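PDB 5O63: restriction endonuclease UbaLAI from Unidentified, which cleaves DNA as a monomeric Type IIE restriction enzyme, its N-terminal B3 domain, described here, binding the cognate DNA. Local coordinates for residues L112-T117 and G122-C127; I5-E10 and E137-L142; R13-T18 and K74-L79. All blocks are in the same frame, centred on the assembly; numbering follows the deposited sequence. Where two conformers were deposited one is given.

Contact 1 lies within the sheet of the B3 domain; contacts 2 and 3 place helix 3-14 against helix 136-144 and against the start of strand 75-84. The centre of contact 1 lies about 8 Å from that of contact 3 and about 13 Å from that of contact 2. Asp126 OD2 of contact 1 is 2.6 Å from Tyr7 OH of contact 2, a probable hydrogen bond, and Thr117 OG1 is 2.5 Å from Thr18 OG1 of contact 3, probably another. Contacts 2 and 3 both draw on helix 3-14 but have centres about 16 Å apart. From their nearest atoms to the bound DNA the gaps are about 10 Å, 13 Å and 6 Å for contacts 1, 2 and 3.

Contact 1 of 3, residues L112-T117 and G122-C127; sequences LFARHT and GYYFDC
The beta hairpin of strands 108-116 and 121-128 is zipped together here by the pairs Leu112–Tyr124, Phe113–Tyr123 and Ala114–Gly122. Leu112 N reaches Tyr124 O at 2.9 Å, and Tyr124 N returns a bond to Leu112 O. One hydrogen-bonded pair further along, Ala114 N meets Gly122 O at 3.0 Å, and Gly122 N bonds back to Ala114 O. Phe113 and Tyr123, the intervening non-hydrogen-bonded pair, bring their CA atoms to 4.5 Å and put both rings on one face of the sheet. Phe113 CD1 sits above the centre of the Tyr123 ring, 3.3 Å from Tyr123 CZ; with the planes at 53° this is an oblique aromatic pair. The guanidinium of Arg115 turns a face to Phe113 CE2, and Tyr123 OH is fixed beyond the hairpin by Phe49 O.

In the pseudobarrel of a B3 domain the other face of this hairpin, with Leu112, Ala114 and Tyr124, is covered by helix 3-14, whose Leu11 and Val12 touch the Tyr124 side chain. That ring takes Leu112 O at its edge, near its plane, and its CE2 lies 3.9 Å from Ala114 CB. With CG opposite the carbonyl carbon (chi1 -63°), Tyr124 extends along the strand pair until OH meets His116 NE2 at 2.8 Å in a hydrogen bond. The far nitrogen of the imidazole, His116 ND1, bonds Ser120 OG, so both ring nitrogens are engaged and the rotation of the ring is fixed.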
loop_
_atom_site.group_PDB
_atom_site.type_symbol
_atom_site.label_atom_id
_atom_site.label_comp_id
_atom_site.label_asym_id
_atom_site.label_seq_id
_atom_site.Cartn_x
_atom_site.Cartn_y
_atom_site.Cartn_z
ATOM N N LEU A 112 2.011 4.725 -1.761
ATOM C CA LEU A 112 2.948 5.695 -2.316
ATOM C C LEU A 112 3.327 6.634 -1.183
ATOM O O LEU A 112 2.436 7.089 -0.459
ATOM C CB LEU A 112 2.293 6.490 -3.443
ATOM C CG LEU A 112 3.154 7.403 -4.301
ATOM C CD1 LEU A 112 3.915 6.544 -5.279
ATOM C CD2 LEU A 112 2.273 8.503 -5.015
ATOM N N PHE A 113 4.621 6.903 -1.005
ATOM C CA PHE A 113 5.054 7.933 -0.074
ATOM C C PHE A 113 5.555 9.066 -0.920
ATOM O O PHE A 113 6.500 8.885 -1.682
ATOM C CB PHE A 113 6.135 7.458 0.909
ATOM C CG PHE A 113 6.591 8.567 1.835
ATOM C CD1 PHE A 113 5.818 8.951 2.912
ATOM C CD2 PHE A 113 7.759 9.267 1.567
ATOM C CE1 PHE A 113 6.221 9.994 3.755
ATOM C CE2 PHE A 113 8.179 10.294 2.400
ATOM C CZ PHE A 113 7.406 10.655 3.500
ATOM N N ALA A 114 4.900 10.208 -0.861
ATOM C CA ALA A 114 5.333 11.328 -1.704
ATOM C C ALA A 114 5.849 12.516 -0.902
ATOM O O ALA A 114 5.289 12.883 0.124
ATOM C CB ALA A 114 4.197 11.748 -2.618
ATOM N N ARG A 115 6.941 13.119 -1.381
ATOM C CA ARG A 115 7.322 14.471 -0.983
ATOM C C ARG A 115 6.594 15.441 -1.899
ATOM O O ARG A 115 6.551 15.256 -3.124
ATOM C CB ARG A 115 8.830 14.672 -1.082
ATOM C CG ARG A 115 9.670 13.582 -0.462
ATOM C CD ARG A 115 10.068 13.910 0.949
ATOM N NE ARG A 115 10.800 12.799 1.545
ATOM C CZ ARG A 115 10.991 12.649 2.852
ATOM N NH1 ARG A 115 10.505 13.552 3.698
ATOM N NH2 ARG A 115 11.660 11.599 3.315
ATOM N N HIS A 116 6.037 16.485 -1.300
ATOM C CA HIS A 116 5.288 17.462 -2.059
ATOM C C HIS A 116 6.111 18.692 -2.325
ATOM O O HIS A 116 7.034 19.020 -1.579
ATOM C CB HIS A 116 4.013 17.845 -1.308
ATOM C CG HIS A 116 3.146 16.652 -0.993
ATOM N ND1 HIS A 116 2.493 16.505 0.215
ATOM C CD2 HIS A 116 2.859 15.535 -1.713
ATOM C CE1 HIS A 116 1.836 15.353 0.225
ATOM N NE2 HIS A 116 2.023 14.757 -0.943
ATOM N N THR A 117 5.761 19.361 -3.399
ATOM C CA THR A 117 6.464 20.606 -3.723
ATOM C C THR A 117 6.382 21.663 -2.622
ATOM O O THR A 117 7.295 22.488 -2.495
ATOM C CB THR A 117 5.941 21.205 -5.018
ATOM O OG1 THR A 117 4.540 21.509 -4.909
ATOM C CG2 THR A 117 6.208 20.282 -6.146
ATOM N N GLY A 122 3.506 12.804 2.501
ATOM C CA GLY A 122 2.428 11.969 3.013
ATOM C C GLY A 122 2.264 10.645 2.284
ATOM O O GLY A 122 2.778 10.444 1.194
ATOM N N TYR A 123 1.525 9.721 2.900
ATOM C CA TYR A 123 1.244 8.407 2.312
ATOM C C TYR A 123 -0.070 8.418 1.549
ATOM O O TYR A 123 -0.987 9.181 1.877
ATOM C CB TYR A 123 1.182 7.306 3.393
ATOM C CG TYR A 123 2.544 6.981 3.949
ATOM C CD1 TYR A 123 3.343 5.980 3.347
ATOM C CD2 TYR A 123 3.051 7.647 5.048
ATOM C CE1 TYR A 123 4.595 5.677 3.848
ATOM C CE2 TYR A 123 4.350 7.380 5.542
ATOM C CZ TYR A 123 5.117 6.375 4.932
ATOM O OH TYR A 123 6.399 6.082 5.413
ATOM N N TYR A 124 -0.143 7.518 0.567
ATOM C CA TYR A 124 -1.300 7.313 -0.322
ATOM C C TYR A 124 -1.550 5.836 -0.439
ATOM O O TYR A 124 -0.597 5.088 -0.471
ATOM C CB TYR A 124 -1.030 7.841 -1.712
ATOM C CG TYR A 124 -0.813 9.307 -1.704
ATOM C CD1 TYR A 124 -1.827 10.178 -2.151
ATOM C CD2 TYR A 124 0.404 9.859 -1.235
ATOM C CE1 TYR A 124 -1.661 11.575 -2.145
ATOM C CE2 TYR A 124 0.577 11.267 -1.230
ATOM C CZ TYR A 124 -0.478 12.108 -1.679
ATOM O OH TYR A 124 -0.382 13.507 -1.701
ATOM N N PHE A 125 -2.824 5.460 -0.547
ATOM C CA PHE A 125 -3.155 4.043 -0.718
ATOM C C PHE A 125 -4.146 3.849 -1.809
ATOM O O PHE A 125 -5.154 4.546 -1.883
ATOM C CB PHE A 125 -3.728 3.537 0.614
ATOM C CG PHE A 125 -4.322 2.181 0.549
ATOM C CD1 PHE A 125 -5.685 2.014 0.334
ATOM C CD2 PHE A 125 -3.511 1.071 0.723
ATOM C CE1 PHE A 125 -6.266 0.713 0.289
ATOM C CE2 PHE A 125 -4.062 -0.250 0.682
ATOM C CZ PHE A 125 -5.440 -0.421 0.461
ATOM N N ASP A 126 -3.934 2.816 -2.637
ATOM C CA ASP A 126 -4.844 2.442 -3.709
ATOM C C ASP A 126 -4.924 0.911 -3.714
ATOM O O ASP A 126 -4.030 0.255 -3.223
ATOM C CB ASP A 126 -4.321 2.962 -5.037
ATOM C CG ASP A 126 -5.349 2.948 -6.172
ATOM O OD1 ASP A 126 -6.527 2.623 -5.978
ATOM O OD2 ASP A 126 -4.979 3.397 -7.282
ATOM N N CYS A 127 -6.034 0.380 -4.202
ATOM C CA CYS A 127 -6.134 -1.079 -4.283
ATOM C C CYS A 127 -7.140 -1.495 -5.299
ATOM O O CYS A 127 -7.964 -0.705 -5.765
ATOM C CB CYS A 127 -6.462 -1.669 -2.951
ATOM S SG CYS A 127 -8.147 -1.302 -2.441
#

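Contact 2 of 3, residues I5-E10 and E137-L142; sequences IKYAKE and EVLFAL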
loop_
_atom_site.group_PDB
_atom_site.type_symbol
_atom_site.label_atom_id
_atom_site.label_comp_id
_atom_site.label_asym_id
_atom_site.label_seq_id
_atom_site.Cartn_x
_atom_site.Cartn_y
_atom_site.Cartn_z
ATOM N N ILE A 5 4.742 7.305 -13.566
ATOM C CA ILE A 5 4.854 8.673 -13.060
ATOM C C ILE A 5 3.552 9.415 -13.214
ATOM O O ILE A 5 3.162 10.193 -12.314
ATOM C CB ILE A 5 5.939 9.513 -13.790
ATOM C CG1 ILE A 5 7.331 8.951 -13.553
ATOM C CG2 ILE A 5 5.894 10.963 -13.286
ATOM C CD1 ILE A 5 8.386 9.575 -14.482
ATOM N N LYS A 6 2.865 9.207 -14.342
ATOM C CA LYS A 6 1.569 9.869 -14.531
ATOM C C LYS A 6 0.600 9.443 -13.466
ATOM O O LYS A 6 -0.125 10.291 -12.909
ATOM C CB LYS A 6 0.954 9.598 -15.913
ATOM C CG LYS A 6 1.721 10.307 -17.038
ATOM C CD LYS A 6 1.607 9.559 -18.345
ATOM C CE LYS A 6 0.188 9.607 -18.864
ATOM N NZ LYS A 6 0.074 8.960 -20.202
ATOM N N TYR A 7 0.527 8.140 -13.218
ATOM C CA TYR A 7 -0.289 7.672 -12.106
ATOM C C TYR A 7 0.024 8.301 -10.751
ATOM O O TYR A 7 -0.867 8.753 -10.027
ATOM C CB TYR A 7 -0.097 6.126 -12.032
ATOM C CG TYR A 7 -0.729 5.544 -10.795
ATOM C CD1 TYR A 7 -2.080 5.284 -10.754
ATOM C CD2 TYR A 7 0.047 5.243 -9.658
ATOM C CE1 TYR A 7 -2.687 4.686 -9.578
ATOM C CE2 TYR A 7 -0.529 4.709 -8.519
ATOM C CZ TYR A 7 -1.883 4.435 -8.496
ATOM O OH TYR A 7 -2.401 3.889 -7.347
ATOM N N ALA A 8 1.289 8.279 -10.367
ATOM C CA ALA A 8 1.681 8.870 -9.085
ATOM C C ALA A 8 1.345 10.336 -9.004
ATOM O O ALA A 8 0.835 10.810 -7.960
ATOM C CB ALA A 8 3.208 8.652 -8.832
ATOM N N LYS A 9 1.609 11.093 -10.084
ATOM C CA LYS A 9 1.304 12.503 -10.064
ATOM C C LYS A 9 -0.212 12.726 -9.924
ATOM O O LYS A 9 -0.655 13.620 -9.212
ATOM C CB LYS A 9 1.880 13.196 -11.345
ATOM C CG LYS A 9 3.398 13.278 -11.283
ATOM C CD LYS A 9 4.050 14.007 -12.503
ATOM C CE LYS A 9 3.723 15.444 -12.521
ATOM N NZ LYS A 9 2.379 15.652 -13.120
ATOM N N GLU A 10 -0.997 11.878 -10.565
ATOM C CA GLU A 10 -2.442 11.993 -10.527
ATOM C C GLU A 10 -2.977 11.708 -9.095
ATOM O O GLU A 10 -3.922 12.363 -8.585
ATOM C CB GLU A 10 -3.039 11.002 -11.543
ATOM C CG GLU A 10 -4.486 11.332 -11.976
ATOM N N GLU A 137 -5.326 -5.258 -13.632
ATOM C CA GLU A 137 -4.417 -5.426 -14.735
ATOM C C GLU A 137 -3.707 -4.107 -15.077
ATOM O O GLU A 137 -2.460 -4.125 -15.259
ATOM C CB GLU A 137 -5.148 -5.945 -15.958
ATOM C CG GLU A 137 -5.752 -7.275 -15.810
ATOM C CD GLU A 137 -6.587 -7.556 -17.041
ATOM O OE1 GLU A 137 -7.831 -7.625 -16.914
ATOM O OE2 GLU A 137 -5.987 -7.628 -18.140
ATOM N N VAL A 138 -4.458 -3.009 -15.138
ATOM C CA VAL A 138 -3.833 -1.736 -15.477
ATOM C C VAL A 138 -2.817 -1.353 -14.381
ATOM O O VAL A 138 -1.690 -0.994 -14.698
ATOM C CB VAL A 138 -4.884 -0.610 -15.714
ATOM C CG1 VAL A 138 -4.221 0.766 -15.807
ATOM C CG2 VAL A 138 -5.595 -0.859 -17.012
ATOM N N LEU A 139 -3.188 -1.486 -13.109
ATOM C CA LEU A 139 -2.266 -1.126 -12.053
ATOM C C LEU A 139 -1.064 -2.046 -11.965
ATOM O O LEU A 139 0.078 -1.583 -11.763
ATOM C CB LEU A 139 -2.983 -1.109 -10.698
ATOM C CG LEU A 139 -4.041 -0.002 -10.613
ATOM C CD1 LEU A 139 -4.727 -0.102 -9.260
ATOM C CD2 LEU A 139 -3.464 1.412 -10.852
ATOM N N PHE A 140 -1.292 -3.345 -12.134
ATOM C CA PHE A 140 -0.174 -4.274 -12.104
ATOM C C PHE A 140 0.854 -3.930 -13.218
ATOM O O PHE A 140 2.097 -3.911 -12.975
ATOM C CB PHE A 140 -0.674 -5.704 -12.235
ATOM C CG PHE A 140 0.464 -6.731 -12.133
ATOM C CD1 PHE A 140 1.097 -7.146 -13.293
ATOM C CD2 PHE A 140 0.955 -7.152 -10.906
ATOM C CE1 PHE A 140 2.173 -8.017 -13.221
ATOM C CE2 PHE A 140 2.031 -8.016 -10.819
ATOM C CZ PHE A 140 2.644 -8.447 -11.997
ATOM N N ALA A 141 0.342 -3.690 -14.409
ATOM C CA ALA A 141 1.238 -3.335 -15.519
ATOM C C ALA A 141 2.081 -2.060 -15.189
ATOM O O ALA A 141 3.263 -1.971 -15.555
ATOM C CB ALA A 141 0.421 -3.108 -16.812
ATOM N N LEU A 142 1.449 -1.039 -14.590
ATOM C CA LEU A 142 2.200 0.177 -14.254
ATOM C C LEU A 142 3.235 -0.041 -13.165
ATOM O O LEU A 142 4.275 0.581 -13.221
ATOM C CB LEU A 142 1.307 1.322 -13.754
ATOM C CG LEU A 142 0.036 1.679 -14.437
ATOM C CD1 LEU A 142 -0.755 2.625 -13.570
ATOM C CD2 LEU A 142 0.494 2.353 -15.631
#
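Tyr7 of helix 3-14 meets Leu139 and Leu142 of helix 136-144 through carbon alone, and the two leucines divide its side chain between them. Leu139 CD2 touches the outer part of the ring, 3.6 Å from Tyr7 CE1. Leu142 CD1 lies nearer the root of the same side chain, at 3.9 Å from Tyr7 CB, with Tyr7 CG almost as close. Both methyls, Leu139 CD2 and Leu142 CD1, come to about the same distance, 4.1 Å, from Tyr7 CD1, and each leucine crosses the tyrosine at roughly a right angle. The contact is small, 116 Å² in all, and the nearest CA atoms, those of Tyr7 and Leu142, are 8.2 Å apart, so side chains alone bridge the two helices.

Position comes first from torsion: CG of Tyr7 stands opposite its own backbone N (chi1 172°), and the ring reaches across the gap between the helices. The next shell is the sheet of the B3 fold beneath them. Ile110 touches both Tyr7 and Leu139, and Leu108 packs on Leu139 as well. At the far end of the ring Tyr7 OH is hydrogen-bonded to Asp126 OD2, the carboxylate oxygen that also makes a salt bridge with Arg135. Replacing Tyr7 by an alanine would probably take the ring from Leu139 CD2, leave Leu142 CD1 little beyond CB to touch, and cost Asp126 its hydroxyl partner.

The tyrosine therefore works two ways, its carbon flank giving dispersion contacts between helices and its hydroxyl anchoring to a buried carboxylate that Arg135 is likely to keep ionised.

Contact 3 of 3, residues R13-T18 and K74-L79; sequences RSAGKT and KTHKTL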
loop_
_atom_site.group_PDB
_atom_site.type_symbol
_atom_site.label_atom_id
_atom_site.label_comp_id
_atom_site.label_asym_id
_atom_site.label_seq_id
_atom_site.Cartn_x
_atom_site.Cartn_y
_atom_site.Cartn_z
ATOM N N ARG A 13 -2.073 14.783 -6.957
ATOM C CA ARG A 13 -2.957 15.891 -7.284
ATOM C C ARG A 13 -4.394 15.628 -6.761
ATOM O O ARG A 13 -5.089 16.601 -6.448
ATOM C CB ARG A 13 -2.939 16.154 -8.797
ATOM C CG ARG A 13 -3.936 15.301 -9.546
ATOM N N SER A 14 -4.800 14.357 -6.570
ATOM C CA SER A 14 -6.182 14.105 -6.181
ATOM C C SER A 14 -6.337 14.477 -4.712
ATOM O O SER A 14 -7.464 14.623 -4.223
ATOM C CB SER A 14 -6.613 12.642 -6.429
ATOM O OG SER A 14 -5.903 11.719 -5.644
ATOM N N ALA A 15 -5.208 14.599 -3.996
ATOM C CA ALA A 15 -5.212 15.039 -2.590
ATOM C C ALA A 15 -4.938 16.551 -2.471
ATOM O O ALA A 15 -4.736 17.087 -1.388
ATOM C CB ALA A 15 -4.186 14.247 -1.791
ATOM N N GLY A 16 -4.889 17.204 -3.606
ATOM C CA GLY A 16 -4.626 18.657 -3.647
ATOM C C GLY A 16 -3.177 19.083 -3.452
ATOM O O GLY A 16 -2.899 20.227 -3.085
ATOM N N LYS A 17 -2.242 18.195 -3.730
ATOM C CA LYS A 17 -0.811 18.503 -3.649
ATOM C C LYS A 17 -0.206 18.336 -5.025
ATOM O O LYS A 17 -0.902 17.918 -5.936
ATOM C CB LYS A 17 -0.113 17.553 -2.643
ATOM C CG LYS A 17 -0.628 17.610 -1.192
ATOM C CD LYS A 17 -0.290 18.974 -0.554
ATOM C CE LYS A 17 -0.474 18.945 0.964
ATOM N NZ LYS A 17 -0.316 20.330 1.535
ATOM N N THR A 18 1.079 18.662 -5.185
ATOM C CA THR A 18 1.799 18.276 -6.404
ATOM C C THR A 18 3.053 17.528 -5.985
ATOM O O THR A 18 3.752 17.959 -5.046
ATOM C CB THR A 18 2.163 19.518 -7.317
ATOM O OG1 THR A 18 3.153 20.307 -6.669
ATOM C CG2 THR A 18 0.916 20.369 -7.623
ATOM N N LYS A 74 -11.132 9.074 -2.109
ATOM C CA LYS A 74 -10.572 10.424 -2.158
ATOM C C LYS A 74 -10.755 11.142 -0.816
ATOM O O LYS A 74 -11.159 12.320 -0.796
ATOM C CB LYS A 74 -11.187 11.253 -3.311
ATOM C CG LYS A 74 -10.892 10.691 -4.745
ATOM C CD LYS A 74 -9.400 10.463 -4.978
ATOM C CE LYS A 74 -9.078 9.988 -6.422
ATOM N NZ LYS A 74 -7.712 9.326 -6.586
ATOM N N THR A 75 -10.484 10.443 0.299
ATOM C CA THR A 75 -10.444 11.101 1.637
ATOM C C THR A 75 -9.226 10.708 2.469
ATOM O O THR A 75 -8.665 9.616 2.291
ATOM C CB THR A 75 -11.706 10.755 2.488
ATOM O OG1 THR A 75 -11.875 9.349 2.481
ATOM C CG2 THR A 75 -12.913 11.387 1.889
ATOM N N HIS A 76 -8.815 11.596 3.379
ATOM C CA HIS A 76 -7.722 11.226 4.267
ATOM C C HIS A 76 -8.202 10.222 5.303
ATOM O O HIS A 76 -9.298 10.386 5.851
ATOM C CB HIS A 76 -7.162 12.467 4.913
ATOM C CG HIS A 76 -6.332 13.268 3.954
ATOM N ND1 HIS A 76 -6.728 14.481 3.432
ATOM C CD2 HIS A 76 -5.160 12.965 3.351
ATOM C CE1 HIS A 76 -5.799 14.926 2.602
ATOM N NE2 HIS A 76 -4.843 14.014 2.522
ATOM N N LYS A 77 -7.406 9.182 5.560
ATOM C CA LYS A 77 -7.756 8.158 6.543
ATOM C C LYS A 77 -6.568 7.937 7.468
ATOM O O LYS A 77 -5.486 8.529 7.284
ATOM C CB LYS A 77 -8.202 6.874 5.835
ATOM C CG LYS A 77 -9.536 7.096 5.129
ATOM C CD LYS A 77 -10.099 5.879 4.381
ATOM C CE LYS A 77 -11.556 6.236 4.012
ATOM N NZ LYS A 77 -12.180 7.198 5.007
ATOM N N THR A 78 -6.791 7.145 8.503
ATOM C CA THR A 78 -5.715 6.713 9.394
ATOM C C THR A 78 -5.569 5.185 9.222
ATOM O O THR A 78 -6.538 4.436 9.378
ATOM C CB THR A 78 -5.987 7.054 10.868
ATOM O OG1 THR A 78 -6.060 8.490 11.011
ATOM C CG2 THR A 78 -4.863 6.551 11.759
ATOM N N LEU A 79 -4.393 4.761 8.802
ATOM C CA LEU A 79 -4.122 3.327 8.804
ATOM C C LEU A 79 -3.402 2.937 10.058
ATOM O O LEU A 79 -2.717 3.792 10.700
ATOM C CB LEU A 79 -3.243 2.996 7.548
ATOM C CG LEU A 79 -3.969 3.274 6.241
ATOM C CD1 LEU A 79 -3.011 2.838 5.094
ATOM C CD2 LEU A 79 -5.360 2.607 6.157
#
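Ser14, at the end of helix 3-14, and Lys74, just ahead of strand 75-84, make the closer half of this contact. The last two carbons of the lysine run alongside the serine, Lys74 CE coming 3.6 Å from Ser14 CB, and the ammonium then ends 3.1 Å from the hydroxyl, between Lys74 NZ and Ser14 OG. That bond is weak, and with Lys74 deposited in two conformers its persistence is doubtful. Each group also has a stronger partner of its own: Ser14 OG is bonded to Leu11 O within the helix, and Lys74 NZ to Ser71 OG. A bend at the second torsion of Lys74 (chi2 -53°) folds the chain toward the helix end.

Neither backbone is regular at this place. A Schellman motif ends the helix, with Lys17 N bonded to Val12 O and Gly16 N to Arg13 O at 2.9 Å; Gly16, at positive phi (78°), is its C-prime residue. In the other segment, Lys74 and Thr75 both face Asp70 in a G1 beta bulge, an irregularity at the start of strand 75-84 where it pairs with strand 62-70. The contact thus joins a helix terminus to a distorted strand start, on the surface of the domain.

The looser half lies toward His76. Ala15 CB approaches His76 NE2 no closer than 4.4 Å, from an oblique direction, and no bond links the two residues. His76 is exposed, yet its ring has a firmer neighbour in Phe69, which it meets edge-to-face, while Ala15 CB packs on Tyr124 of the hairpin. Crystal neighbours touch Ser14, Ala15, Lys74 and His76, so lattice packing may influence the side-chain positions here.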